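Local coordinates for protein Two-component response regulator (Geobacillus stearothermophilus, PDB 6SWI) that probably acts as the DNA-binding output domain of a two-component response regulator that controls transcription of arabinan-utilization genes, at residues 12-17 with 21-26; 64-69 with 78-83; 72-77 with 103-108. All coordinates share one frame; numbering follows the deposited sequence.

Contact 1: residues 12-17 with 21-26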
ATOM      1  N   GLN A  12      -2.541 -11.963   5.385  1.00 13.17           N
ATOM      2  CA  GLN A  12      -3.284 -11.333   6.474  1.00 14.31           C
ATOM      3  C   GLN A  12      -2.386 -10.420   7.293  1.00 12.24           C
ATOM      4  O   GLN A  12      -2.793  -9.316   7.680  1.00 12.99           O
ATOM      5  CB  GLN A  12      -3.859 -12.406   7.390  1.00 18.91           C
ATOM      6  CG  GLN A  12      -5.134 -13.039   6.911  1.00 24.16           C
ATOM      7  CD  GLN A  12      -5.596 -14.142   7.843  1.00 29.50           C
ATOM      8  OE1 GLN A  12      -4.788 -14.753   8.548  1.00 31.64           O
ATOM      9  NE2 GLN A  12      -6.896 -14.404   7.851  1.00 31.75           N
ATOM     10  N   TYR A  13      -1.168 -10.877   7.592  1.00 10.85           N
ATOM     11  CA  TYR A  13      -0.251 -10.086   8.398  1.00 11.42           C
ATOM     12  C   TYR A  13       0.154  -8.811   7.668  1.00 10.64           C
ATOM     13  O   TYR A  13       0.164  -7.726   8.262  1.00 12.47           O
ATOM     14  CB  TYR A  13       0.986 -10.917   8.773  1.00 10.92           C
ATOM     15  CG  TYR A  13       1.782 -10.269   9.880  1.00 11.85           C
ATOM     16  CD1 TYR A  13       1.476 -10.510  11.213  1.00 12.58           C
ATOM     17  CD2 TYR A  13       2.802  -9.372   9.593  1.00 12.95           C
ATOM     18  CE1 TYR A  13       2.178  -9.902  12.226  1.00 13.82           C
ATOM     19  CE2 TYR A  13       3.505  -8.752  10.604  1.00 13.94           C
ATOM     20  CZ  TYR A  13       3.186  -9.023  11.919  1.00 14.29           C
ATOM     21  OH  TYR A  13       3.867  -8.413  12.944  1.00 16.13           O
ATOM     22  N   ILE A  14       0.467  -8.923   6.374  1.00 11.04           N
ATOM     23  CA  ILE A  14       0.819  -7.756   5.572  1.00 12.43           C
ATOM     24  C   ILE A  14      -0.352  -6.781   5.508  1.00 12.67           C
ATOM     25  O   ILE A  14      -0.171  -5.559   5.594  1.00 14.09           O
ATOM     26  CB  ILE A  14       1.272  -8.208   4.170  1.00 17.13           C
ATOM     27  CG1 ILE A  14       2.530  -9.075   4.250  1.00 18.90           C
ATOM     28  CG2 ILE A  14       1.517  -7.010   3.269  1.00 20.61           C
ATOM     29  CD1 ILE A  14       2.702  -9.951   3.028  1.00 20.23           C
ATOM     30  N   GLN A  15      -1.570  -7.311   5.354  1.00 13.01           N
ATOM     31  CA  GLN A  15      -2.785  -6.450   5.247  1.00 15.88           C
ATOM     32  C   GLN A  15      -2.968  -5.635   6.533  1.00 15.90           C
ATOM     33  O   GLN A  15      -3.482  -4.506   6.462  1.00 17.14           O
ATOM     34  CB  GLN A  15      -4.026  -7.288   4.921  1.00 19.81           C
ATOM     35  CG  GLN A  15      -4.035  -7.807   3.489  1.00 27.66           C
ATOM     36  CD  GLN A  15      -5.079  -8.859   3.196  1.00 31.39           C
ATOM     37  OE1 GLN A  15      -5.585  -9.539   4.084  1.00 35.01           O
ATOM     38  NE2 GLN A  15      -5.390  -9.014   1.924  1.00 32.05           N
ATOM     39  N   LYS A  16      -2.568  -6.196   7.670  1.00 15.45           N
ATOM     40  CA  LYS A  16      -2.694  -5.491   8.937  1.00 17.54           C
ATOM     41  C   LYS A  16      -1.522  -4.567   9.229  1.00 15.42           C
ATOM     42  O   LYS A  16      -1.708  -3.552   9.912  1.00 17.48           O
ATOM     43  CB  LYS A  16      -2.836  -6.487  10.093  1.00 20.25           C
ATOM     44  CG  LYS A  16      -4.267  -6.909  10.394  1.00 24.79           C
ATOM     45  CD  LYS A  16      -4.389  -7.559  11.765  1.00 28.00           C
ATOM     46  CE  LYS A  16      -3.670  -8.888  11.815  1.00 30.39           C
ATOM     47  NZ  LYS A  16      -3.909  -9.615  13.094  1.00 31.23           N
ATOM     48  N   HIS A  17      -0.320  -4.883   8.736  1.00 11.91           N
ATOM     49  CA  HIS A  17       0.898  -4.240   9.213  1.00 11.83           C
ATOM     50  C   HIS A  17       1.676  -3.498   8.141  1.00 10.65           C
ATOM     51  O   HIS A  17       2.819  -3.104   8.386  1.00 10.76           O
ATOM     52  CB  HIS A  17       1.781  -5.242   9.955  1.00 11.97           C
ATOM     53  CG  HIS A  17       1.190  -5.666  11.251  1.00 14.32           C
ATOM     54  ND1 HIS A  17       0.727  -6.940  11.495  1.00 15.16           N
ATOM     55  CD2 HIS A  17       0.923  -4.945  12.363  1.00 15.33           C
ATOM     56  CE1 HIS A  17       0.230  -6.990  12.717  1.00 14.78           C
ATOM     57  NE2 HIS A  17       0.338  -5.794  13.265  1.00 18.10           N
ATOM     58  N   SER A  21       7.249   0.451   8.723  1.00 12.64           N
ATOM     59  CA  SER A  21       8.333   0.593   7.765  1.00 12.59           C
ATOM     60  C   SER A  21       9.406  -0.473   7.932  1.00 14.41           C
ATOM     61  O   SER A  21      10.272  -0.581   7.062  1.00 17.49           O
ATOM     62  CB  SER A  21       8.966   1.980   7.837  1.00 14.34           C
ATOM     63  OG  SER A  21       9.416   2.243   9.150  1.00 16.03           O
ATOM     64  N   ASP A  22       9.376  -1.253   9.012  1.00 13.48           N
ATOM     65  CA  ASP A  22      10.316  -2.346   9.207  1.00 14.15           C
ATOM     66  C   ASP A  22       9.745  -3.701   8.784  1.00 13.74           C
ATOM     67  O   ASP A  22      10.350  -4.738   9.069  1.00 16.19           O
ATOM     68  CB  ASP A  22      10.788  -2.399  10.663  1.00 16.35           C
ATOM     69  CG  ASP A  22       9.664  -2.716  11.635  1.00 18.89           C
ATOM     70  OD1 ASP A  22       8.478  -2.574  11.266  1.00 19.83           O
ATOM     71  OD2 ASP A  22       9.970  -3.118  12.776  1.00 22.32           O
ATOM     72  N   LEU A  23       8.605  -3.722   8.104  1.00 12.57           N
ATOM     73  CA  LEU A  23       8.006  -4.984   7.683  1.00 12.42           C
ATOM     74  C   LEU A  23       8.762  -5.539   6.477  1.00 12.82           C
ATOM     75  O   LEU A  23       8.806  -4.901   5.419  1.00 15.10           O
ATOM     76  CB  LEU A  23       6.532  -4.769   7.351  1.00 12.11           C
ATOM     77  CG  LEU A  23       5.741  -6.032   7.009  1.00 11.41           C
ATOM     78  CD1 LEU A  23       5.709  -6.987   8.194  1.00 13.95           C
ATOM     79  CD2 LEU A  23       4.334  -5.672   6.575  1.00 13.23           C
ATOM     80  N   THR A  24       9.354  -6.726   6.627  1.00 12.55           N
ATOM     81  CA  THR A  24      10.115  -7.344   5.552  1.00 12.49           C
ATOM     82  C   THR A  24       9.714  -8.806   5.427  1.00 10.26           C
ATOM     83  O   THR A  24       9.128  -9.395   6.337  1.00 10.49           O
ATOM     84  CB  THR A  24      11.621  -7.324   5.821  1.00 14.20           C
ATOM     85  OG1 THR A  24      11.891  -8.150   6.962  1.00 14.29           O
ATOM     86  CG2 THR A  24      12.105  -5.898   6.087  1.00 16.82           C
ATOM     87  N   LEU A  25      10.066  -9.393   4.285  1.00 12.16           N
ATOM     88  CA  LEU A  25       9.831 -10.817   4.080  1.00 11.39           C
ATOM     89  C   LEU A  25      10.450 -11.629   5.205  1.00 10.20           C
ATOM     90  O   LEU A  25       9.801 -12.500   5.802  1.00  9.87           O
ATOM     91  CB  LEU A  25      10.406 -11.233   2.727  1.00 13.46           C
ATOM     92  CG  LEU A  25      10.461 -12.752   2.562  1.00 16.88           C
ATOM     93  CD1 LEU A  25       9.133 -13.299   2.090  1.00 16.94           C
ATOM     94  CD2 LEU A  25      11.604 -13.199   1.666  1.00 20.96           C
ATOM     95  N   GLU A  26      11.709 -11.333   5.525  1.00 11.02           N
ATOM     96  CA  GLU A  26      12.392 -12.065   6.582  0.65 12.64           C
ATOM     97  C   GLU A  26      11.671 -11.911   7.915  1.00 12.50           C
ATOM     98  O   GLU A  26      11.562 -12.869   8.680  1.00 14.41           O
ATOM     99  CB  GLU A  26      13.843 -11.593   6.684  0.65 15.21           C
ATOM    100  CG  GLU A  26      14.738 -12.104   5.563  0.65 19.81           C
ATOM    101  CD  GLU A  26      14.726 -11.218   4.325  0.65 22.38           C
ATOM    102  OE1 GLU A  26      15.563 -11.461   3.427  0.65 21.42           O
ATOM    103  OE2 GLU A  26      13.892 -10.285   4.245  0.65 26.00           O
TER
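Leu23 reaches across to Tyr13, Ile14 and His17 and so fastens the end of helix 5-17 to the loop that leads into helix 25-32 of this all-helical, AraC-like DNA-binding domain. The two methyls divide the work. CD1 meets the Tyr13 ring at its edge, nearly in the ring plane, with Leu23 CD1 3.7 Å from Tyr13 CE2. CD2 is turned to the backbone, where Leu23 CD2 lies 3.5 Å from His17 O, and also faces the side chain of Ile14, whose CG1 lies 4.5 Å from Leu23 CD2. No hydrogen bond joins the two segments; apolar contact does the holding. Both Tyr13 (chi1 -166°) and Leu23 (chi1 -175°) carry CG opposite the backbone N, which sends each side chain into the space between the segments. An alanine here would keep none of these methyl contacts and would probably leave a gap beside the Tyr13 edge, with the loop less firmly tied to the helix.

In the second shell, Val28 of helix 25-32 touches both Tyr13 and Leu23, and the ring of Phe31 meets that of Tyr13. Ile14 continues inward onto Phe51, Leu55 and Ile58 of the long helix 51-69. One face of the Tyr13 ring is covered by the imidazole of His17, one helical turn on: His17 ND1 makes a weak hydrogen bond to Tyr13 O and sits over the centre of the Tyr13 ring, 3.2 Å from its plane.

Contact 2: residues 64-69 with 78-83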
ATOM      1  N   ALA A  64      -3.423   5.895  -2.037  1.00  8.37           N
ATOM      2  CA  ALA A  64      -4.396   6.481  -2.946  1.00 10.00           C
ATOM      3  C   ALA A  64      -5.698   6.783  -2.221  1.00  9.17           C
ATOM      4  O   ALA A  64      -6.295   7.849  -2.412  1.00  9.65           O
ATOM      5  CB  ALA A  64      -4.625   5.535  -4.118  1.00 11.89           C
ATOM      6  N   GLU A  65      -6.144   5.862  -1.369  1.00  8.85           N
ATOM      7  CA  GLU A  65      -7.349   6.098  -0.583  1.00  9.99           C
ATOM      8  C   GLU A  65      -7.198   7.337   0.291  1.00  9.26           C
ATOM      9  O   GLU A  65      -8.093   8.192   0.335  1.00 10.53           O
ATOM     10  CB  GLU A  65      -7.635   4.866   0.268  1.00 12.72           C
ATOM     11  CG  GLU A  65      -8.769   5.022   1.236  1.00 18.96           C
ATOM     12  CD  GLU A  65      -8.855   3.834   2.156  1.00 24.03           C
ATOM     13  OE1 GLU A  65      -8.543   3.990   3.353  1.00 23.28           O
ATOM     14  OE2 GLU A  65      -9.216   2.745   1.668  1.00 26.54           O
ATOM     15  N   LEU A  66      -6.070   7.450   0.998  1.00  8.08           N
ATOM     16  CA  LEU A  66      -5.857   8.600   1.874  1.00  8.41           C
ATOM     17  C   LEU A  66      -5.750   9.897   1.085  1.00  7.32           C
ATOM     18  O   LEU A  66      -6.187  10.949   1.563  1.00  8.04           O
ATOM     19  CB  LEU A  66      -4.603   8.389   2.722  1.00  8.43           C
ATOM     20  CG  LEU A  66      -4.704   7.280   3.774  1.00  9.51           C
ATOM     21  CD1 LEU A  66      -3.335   6.987   4.346  1.00 10.91           C
ATOM     22  CD2 LEU A  66      -5.662   7.667   4.873  1.00 12.17           C
ATOM     23  N   LEU A  67      -5.181   9.851  -0.116  1.00  7.08           N
ATOM     24  CA  LEU A  67      -5.075  11.057  -0.926  1.00  6.65           C
ATOM     25  C   LEU A  67      -6.448  11.586  -1.305  1.00  7.37           C
ATOM     26  O   LEU A  67      -6.640  12.802  -1.400  1.00  8.79           O
ATOM     27  CB  LEU A  67      -4.266  10.779  -2.195  1.00  7.03           C
ATOM     28  CG  LEU A  67      -2.752  10.646  -1.975  1.00  8.00           C
ATOM     29  CD1 LEU A  67      -2.083  10.036  -3.183  1.00  9.23           C
ATOM     30  CD2 LEU A  67      -2.126  11.997  -1.668  1.00  8.45           C
ATOM     31  N   LEU A  68      -7.415  10.699  -1.524  1.00  7.21           N
ATOM     32  CA  LEU A  68      -8.725  11.132  -1.983  1.00  8.51           C
ATOM     33  C   LEU A  68      -9.704  11.380  -0.849  1.00  8.14           C
ATOM     34  O   LEU A  68     -10.620  12.195  -1.004  1.00 11.01           O
ATOM     35  CB  LEU A  68      -9.315  10.096  -2.935  1.00  9.94           C
ATOM     36  CG  LEU A  68      -8.437   9.855  -4.160  1.00 10.75           C
ATOM     37  CD1 LEU A  68      -9.152   8.976  -5.176  1.00 13.36           C
ATOM     38  CD2 LEU A  68      -7.959  11.164  -4.801  1.00 12.35           C
ATOM     39  N   SER A  69      -9.545  10.705   0.284  1.00  8.38           N
ATOM     40  CA  SER A  69     -10.530  10.759   1.354  0.69  8.71           C
ATOM     41  C   SER A  69     -10.073  11.570   2.550  1.00  9.63           C
ATOM     42  O   SER A  69     -10.794  11.634   3.544  1.00 11.77           O
ATOM     43  CB  SER A  69     -10.896   9.348   1.806  0.69 11.48           C
ATOM     44  OG  SER A  69      -9.785   8.762   2.446  0.69 12.45           O
ATOM     45  N   ALA A  78       2.769   9.203   3.530  1.00  7.23           N
ATOM     46  CA  ALA A  78       3.930   8.343   3.354  1.00  8.22           C
ATOM     47  C   ALA A  78       4.181   7.511   4.599  1.00  7.15           C
ATOM     48  O   ALA A  78       4.389   6.291   4.519  1.00  8.01           O
ATOM     49  CB  ALA A  78       5.156   9.189   3.015  1.00  8.79           C
ATOM     50  N   GLU A  79       4.185   8.164   5.765  1.00  6.77           N
ATOM     51  CA  GLU A  79       4.457   7.460   7.011  1.00  6.78           C
ATOM     52  C   GLU A  79       3.385   6.420   7.302  1.00  6.72           C
ATOM     53  O   GLU A  79       3.688   5.327   7.796  1.00  7.64           O
ATOM     54  CB  GLU A  79       4.560   8.467   8.152  1.00  8.02           C
ATOM     55  CG  GLU A  79       5.009   7.853   9.478  1.00  8.88           C
ATOM     56  CD  GLU A  79       3.893   7.180  10.282  1.00  9.39           C
ATOM     57  OE1 GLU A  79       2.721   7.598  10.174  1.00  9.49           O
ATOM     58  OE2 GLU A  79       4.205   6.230  11.040  1.00 10.33           O
ATOM     59  N   ARG A  80       2.130   6.740   6.996  1.00  7.15           N
ATOM     60  CA  ARG A  80       1.015   5.849   7.275  1.00  7.82           C
ATOM     61  C   ARG A  80       1.035   4.610   6.405  1.00  7.29           C
ATOM     62  O   ARG A  80       0.348   3.636   6.726  1.00  9.74           O
ATOM     63  CB  ARG A  80      -0.300   6.590   7.072  1.00  8.38           C
ATOM     64  CG  ARG A  80      -0.583   7.595   8.154  1.00  8.94           C
ATOM     65  CD  ARG A  80      -1.681   8.506   7.730  1.00 10.43           C
ATOM     66  NE  ARG A  80      -2.045   9.472   8.755  1.00  9.98           N
ATOM     67  CZ  ARG A  80      -3.241   9.541   9.329  1.00  9.60           C
ATOM     68  NH1 ARG A  80      -4.197   8.664   9.025  1.00 10.40           N
ATOM     69  NH2 ARG A  80      -3.472  10.500  10.209  1.00 10.11           N
ATOM     70  N   VAL A  81       1.797   4.616   5.317  1.00  6.96           N
ATOM     71  CA  VAL A  81       1.901   3.447   4.461  1.00  7.68           C
ATOM     72  C   VAL A  81       3.311   2.858   4.465  1.00  7.47           C
ATOM     73  O   VAL A  81       3.692   2.152   3.532  1.00  8.85           O
ATOM     74  CB  VAL A  81       1.328   3.678   3.048  1.00  8.46           C
ATOM     75  CG1 VAL A  81      -0.088   4.205   3.144  1.00  9.11           C
ATOM     76  CG2 VAL A  81       2.184   4.624   2.209  1.00  8.64           C
ATOM     77  N   GLY A  82       4.085   3.111   5.518  1.00  7.65           N
ATOM     78  CA  GLY A  82       5.310   2.373   5.738  1.00  8.62           C
ATOM     79  C   GLY A  82       6.552   2.975   5.132  1.00  9.55           C
ATOM     80  O   GLY A  82       7.551   2.262   4.986  1.00 12.80           O
ATOM     81  N   TYR A  83       6.535   4.260   4.789  1.00  9.22           N
ATOM     82  CA  TYR A  83       7.709   4.971   4.301  1.00 11.16           C
ATOM     83  C   TYR A  83       8.087   6.033   5.321  1.00 13.89           C
ATOM     84  O   TYR A  83       7.273   6.907   5.641  1.00 18.48           O
ATOM     85  CB  TYR A  83       7.416   5.627   2.953  1.00 10.60           C
ATOM     86  CG  TYR A  83       7.293   4.615   1.847  1.00  9.22           C
ATOM     87  CD1 TYR A  83       6.119   3.902   1.659  1.00 12.01           C
ATOM     88  CD2 TYR A  83       8.357   4.353   1.003  1.00 10.94           C
ATOM     89  CE1 TYR A  83       6.011   2.960   0.662  1.00 13.63           C
ATOM     90  CE2 TYR A  83       8.260   3.408   0.002  1.00 12.92           C
ATOM     91  CZ  TYR A  83       7.079   2.713  -0.164  1.00 14.64           C
ATOM     92  OH  TYR A  83       6.957   1.770  -1.158  1.00 18.71           O
TER
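Leu66 and Arg80 cross at about a right angle where, within the helix-turn-helix domain, the C-terminal part of the long helix 51-69 meets the end of helix 74-80; a Schellman motif closes that shorter helix. The methyl CD1 of Leu66 is what touches. It rests against the aliphatic part of the arginine, with Leu66 CD1 4.1 Å from Arg80 CD and equally far from Arg80 CB, so hydrocarbon rather than charge meets the leucine. Beyond CG the arginine chain runs extended to NE, carrying the guanidinium past the leucine. The same methyl faces a second neighbour more loosely, Leu66 CD1 to Val81 CG1 being 4.4 Å. In both Leu66 (chi1 -68°) and Arg80 (chi1 -73°) CG lies opposite the carbonyl carbon, an orientation that aims the two side chains at each other. Ile77 and Phe89 extend this apolar layer, the first against Leu66 and the second against Val81. Just past Val81 the chain turns at Gly82, whose positive phi of 91° would press a side chain against the preceding carbonyl; here Tyr83 N bonds to Ala78 O at 3.0 Å and Gly82 N to Glu79 O at 3.2 Å.

Contact 3: residues 72-77 with 103-108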
ATOM      1  N   LEU A  72      -4.766  15.073   4.294  1.00  9.53           N
ATOM      2  CA  LEU A  72      -3.473  14.914   4.939  1.00  9.43           C
ATOM      3  C   LEU A  72      -2.357  15.338   3.993  1.00  8.75           C
ATOM      4  O   LEU A  72      -2.415  15.046   2.790  1.00  8.44           O
ATOM      5  CB  LEU A  72      -3.228  13.445   5.269  1.00  9.84           C
ATOM      6  CG  LEU A  72      -4.017  12.846   6.427  1.00 10.57           C
ATOM      7  CD1 LEU A  72      -3.906  11.338   6.387  1.00 11.74           C
ATOM      8  CD2 LEU A  72      -3.524  13.387   7.752  1.00 13.06           C
ATOM      9  N   PRO A  73      -1.309  15.976   4.505  1.00 10.31           N
ATOM     10  CA  PRO A  73      -0.135  16.242   3.669  0.58 10.28           C
ATOM     11  C   PRO A  73       0.528  14.942   3.250  1.00  9.46           C
ATOM     12  O   PRO A  73       0.430  13.916   3.934  1.00  9.28           O
ATOM     13  CB  PRO A  73       0.776  17.053   4.596  0.58 12.22           C
ATOM     14  CG  PRO A  73      -0.177  17.722   5.535  0.58 12.67           C
ATOM     15  CD  PRO A  73      -1.258  16.717   5.778  0.58 11.84           C
ATOM     16  N   ILE A  74       1.229  15.003   2.120  1.00 10.10           N
ATOM     17  CA  ILE A  74       1.856  13.807   1.556  1.00 10.81           C
ATOM     18  C   ILE A  74       2.772  13.122   2.557  1.00 10.49           C
ATOM     19  O   ILE A  74       2.819  11.891   2.626  1.00 10.03           O
ATOM     20  CB  ILE A  74       2.626  14.149   0.265  1.00 13.97           C
ATOM     21  CG1 ILE A  74       1.739  14.838  -0.764  1.00 19.08           C
ATOM     22  CG2 ILE A  74       3.310  12.909  -0.296  1.00 15.24           C
ATOM     23  CD1 ILE A  74       0.465  14.175  -0.981  1.00 18.46           C
ATOM     24  N   HIS A  75       3.550  13.893   3.314  1.00 10.28           N
ATOM     25  CA  HIS A  75       4.521  13.250   4.195  1.00 11.50           C
ATOM     26  C   HIS A  75       3.839  12.429   5.286  1.00  9.91           C
ATOM     27  O   HIS A  75       4.398  11.425   5.756  1.00 10.44           O
ATOM     28  CB  HIS A  75       5.479  14.284   4.787  1.00 14.24           C
ATOM     29  CG  HIS A  75       4.883  15.097   5.890  1.00 14.77           C
ATOM     30  ND1 HIS A  75       4.112  16.214   5.655  1.00 16.83           N
ATOM     31  CD2 HIS A  75       4.938  14.955   7.234  1.00 15.36           C
ATOM     32  CE1 HIS A  75       3.722  16.728   6.808  1.00 16.61           C
ATOM     33  NE2 HIS A  75       4.206  15.979   7.781  1.00 16.91           N
ATOM     34  N   GLU A  76       2.636  12.830   5.700  1.00  8.65           N
ATOM     35  CA  GLU A  76       1.904  12.020   6.669  1.00  8.08           C
ATOM     36  C   GLU A  76       1.392  10.746   6.025  1.00  7.41           C
ATOM     37  O   GLU A  76       1.441   9.672   6.637  1.00  7.69           O
ATOM     38  CB  GLU A  76       0.748  12.812   7.269  1.00  9.15           C
ATOM     39  CG  GLU A  76       1.163  13.811   8.311  1.00 11.22           C
ATOM     40  CD  GLU A  76      -0.024  14.376   9.084  1.00 12.99           C
ATOM     41  OE1 GLU A  76      -0.689  13.593   9.800  1.00 11.23           O
ATOM     42  OE2 GLU A  76      -0.305  15.594   8.967  1.00 16.86           O
ATOM     43  N   ILE A  77       0.900  10.849   4.791  1.00  7.04           N
ATOM     44  CA  ILE A  77       0.437   9.670   4.073  1.00  7.42           C
ATOM     45  C   ILE A  77       1.583   8.690   3.875  1.00  6.80           C
ATOM     46  O   ILE A  77       1.419   7.479   4.054  1.00  7.48           O
ATOM     47  CB  ILE A  77      -0.229  10.083   2.752  1.00  7.95           C
ATOM     48  CG1 ILE A  77      -1.523  10.840   3.073  1.00  8.72           C
ATOM     49  CG2 ILE A  77      -0.489   8.850   1.883  1.00  9.54           C
ATOM     50  CD1 ILE A  77      -2.203  11.468   1.885  1.00 10.67           C
ATOM     51  N   GLN A 103      -0.492  15.057  -8.392  1.00  8.61           N
ATOM     52  CA  GLN A 103      -1.328  14.994  -9.582  1.00  9.95           C
ATOM     53  C   GLN A 103      -2.438  13.962  -9.438  1.00  8.70           C
ATOM     54  O   GLN A 103      -3.519  14.142 -10.011  1.00  9.38           O
ATOM     55  CB  GLN A 103      -0.475  14.752 -10.822  1.00 14.87           C
ATOM     56  CG  GLN A 103       0.218  16.013 -11.341  1.00 21.50           C
ATOM     57  CD  GLN A 103      -0.770  17.078 -11.776  1.00 29.15           C
ATOM     58  OE1 GLN A 103      -0.503  18.274 -11.659  1.00 32.22           O
ATOM     59  NE2 GLN A 103      -1.920  16.646 -12.280  1.00 32.25           N
ATOM     60  N   TYR A 104      -2.202  12.888  -8.681  1.00  8.78           N
ATOM     61  CA  TYR A 104      -3.275  11.948  -8.368  1.00  8.16           C
ATOM     62  C   TYR A 104      -4.442  12.679  -7.709  1.00  8.43           C
ATOM     63  O   TYR A 104      -5.605  12.521  -8.105  1.00  9.31           O
ATOM     64  CB  TYR A 104      -2.724  10.829  -7.470  1.00  9.20           C
ATOM     65  CG  TYR A 104      -3.681   9.672  -7.299  1.00  8.92           C
ATOM     66  CD1 TYR A 104      -3.705   8.625  -8.213  1.00  9.77           C
ATOM     67  CD2 TYR A 104      -4.549   9.619  -6.220  1.00  9.64           C
ATOM     68  CE1 TYR A 104      -4.578   7.563  -8.063  1.00 10.42           C
ATOM     69  CE2 TYR A 104      -5.438   8.558  -6.068  1.00 10.32           C
ATOM     70  CZ  TYR A 104      -5.444   7.539  -6.996  1.00 11.12           C
ATOM     71  OH  TYR A 104      -6.327   6.486  -6.870  1.00 13.16           O
ATOM     72  N   ARG A 105      -4.140  13.530  -6.728  1.00  9.11           N
ATOM     73  CA  ARG A 105      -5.172  14.337  -6.088  1.00 10.72           C
ATOM     74  C   ARG A 105      -5.820  15.312  -7.058  1.00 10.51           C
ATOM     75  O   ARG A 105      -7.048  15.413  -7.117  1.00 12.51           O
ATOM     76  CB  ARG A 105      -4.551  15.131  -4.953  1.00 13.50           C
ATOM     77  CG  ARG A 105      -4.698  14.476  -3.644  1.00 13.36           C
ATOM     78  CD  ARG A 105      -4.176  15.336  -2.533  1.00 11.78           C
ATOM     79  NE  ARG A 105      -4.592  14.742  -1.279  1.00  8.63           N
ATOM     80  CZ  ARG A 105      -3.958  14.885  -0.131  1.00  7.80           C
ATOM     81  NH1 ARG A 105      -2.833  15.594  -0.060  1.00 10.03           N
ATOM     82  NH2 ARG A 105      -4.445  14.289   0.940  1.00  8.97           N
ATOM     83  N   ARG A 106      -5.013  16.080  -7.791  1.00 10.30           N
ATOM     84  CA  ARG A 106      -5.587  17.104  -8.657  0.50 11.33           C
ATOM     85  C   ARG A 106      -6.563  16.501  -9.659  1.00 11.00           C
ATOM     86  O   ARG A 106      -7.598  17.103  -9.968  1.00 12.43           O
ATOM     87  CB  ARG A 106      -4.483  17.891  -9.357  0.50 12.95           C
ATOM     88  CG  ARG A 106      -3.701  18.785  -8.411  0.50 13.75           C
ATOM     89  CD  ARG A 106      -2.735  19.692  -9.153  0.50 15.99           C
ATOM     90  NE  ARG A 106      -3.412  20.754  -9.886  0.50 18.17           N
ATOM     91  CZ  ARG A 106      -3.736  21.931  -9.362  0.50 19.47           C
ATOM     92  NH1 ARG A 106      -3.448  22.193  -8.096  0.50 18.46           N
ATOM     93  NH2 ARG A 106      -4.352  22.842 -10.102  0.50 20.92           N
ATOM     94  N   THR A 107      -6.267  15.304 -10.160  1.00  9.73           N
ATOM     95  CA  THR A 107      -7.156  14.720 -11.152  0.51  9.74           C
ATOM     96  C   THR A 107      -8.375  14.050 -10.533  1.00  9.67           C
ATOM     97  O   THR A 107      -9.443  14.045 -11.159  1.00 11.18           O
ATOM     98  CB  THR A 107      -6.398  13.744 -12.048  0.51 10.52           C
ATOM     99  OG1 THR A 107      -5.750  12.748 -11.245  0.51 10.44           O
ATOM    100  CG2 THR A 107      -5.369  14.498 -12.868  0.51 11.66           C
ATOM    101  N   ARG A 108      -8.261  13.514  -9.318  1.00  8.29           N
ATOM    102  CA  ARG A 108      -9.292  12.635  -8.784  1.00  8.43           C
ATOM    103  C   ARG A 108     -10.061  13.163  -7.585  1.00  8.85           C
ATOM    104  O   ARG A 108     -11.173  12.686  -7.337  1.00  9.78           O
ATOM    105  CB  ARG A 108      -8.675  11.287  -8.400  1.00  8.82           C
ATOM    106  CG  ARG A 108      -8.145  10.523  -9.598  1.00  8.53           C
ATOM    107  CD  ARG A 108      -7.182   9.458  -9.155  1.00  9.26           C
ATOM    108  NE  ARG A 108      -6.720   8.594 -10.239  1.00  9.00           N
ATOM    109  CZ  ARG A 108      -5.817   8.951 -11.145  1.00 11.43           C
ATOM    110  NH1 ARG A 108      -5.286  10.166 -11.123  1.00 13.05           N
ATOM    111  NH2 ARG A 108      -5.444   8.088 -12.078  1.00 14.23           N
TER
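Ile74 and Arg105 carry the nearest CA atoms of segments 72-77 and 103-108, yet these stand 10.4 Å apart, a separation bridged by one long side chain. Arg105 spans it with its chain extended from CG to NE, bringing the guanidinium to the carbonyl of Leu72, just before helix 74-80 begins. Both terminal nitrogens grip that single oxygen end-on: Arg105 NH2 lies 2.8 Å from Leu72 O and Arg105 NH1 2.9 Å from it. The oxygen sits almost exactly in the guanidinium plane. Seen from the carbonyl, the two donors differ, for NH2 lies in the carbonyl plane on a lone pair, whereas NH1 is tilted 24° from it. Both N-H...O bonds are bent, as expected when two donors converge on one acceptor.

Two isoleucine methyls approach obliquely from the same side of the guanidinium plane. Ile74 CD1 is 3.7 Å from Arg105 NH1, and Ile77 CD1 is 3.7 Å from Arg105 NH2. The Ile77 side chain meets the arginine from the opposite direction, while that of Ile74 slides past it. In Ile74 a chi2 of -48° bends CD1 back instead of extending it, which places this methyl beside NH1.

The guanidinium is held at more than one point, since Arg105 NE donates to Leu67 O near the end of helix 51-69 and NH2 makes a weak bond to Thr70 O. These bonds probably limit its rotation, and the carbonyl dipoles are likely to stabilise its positive charge. An arginine side chain thus bridges backbone carbonyls at a helix junction, tying helix 101-108 to the turn that enters helix 74-80 of this AraC-like helix-turn-helix domain.

In the fold
Contacts 1 and 3 lie on opposite sides of the chain's centre, with contact 2 nearer the middle. Contact 1 comes first along the chain and closes before the others open; contacts 2 and 3 interleave and share helix 74-80. Their centres lie 8 Å apart and they touch directly, through Leu67 and Ala64 of helix 51-69 against Ile74, Arg105 and Tyr104. Contact 1 sits about 16 Å from contact 2, centre to centre, and its Ser21 packs against Gly82 there; contact 3, 24 Å away between centres, is not touched by it. The long helix 51-69 links the two halves, consistent with two helix-turn-helix units held in a fixed relation for binding DNA.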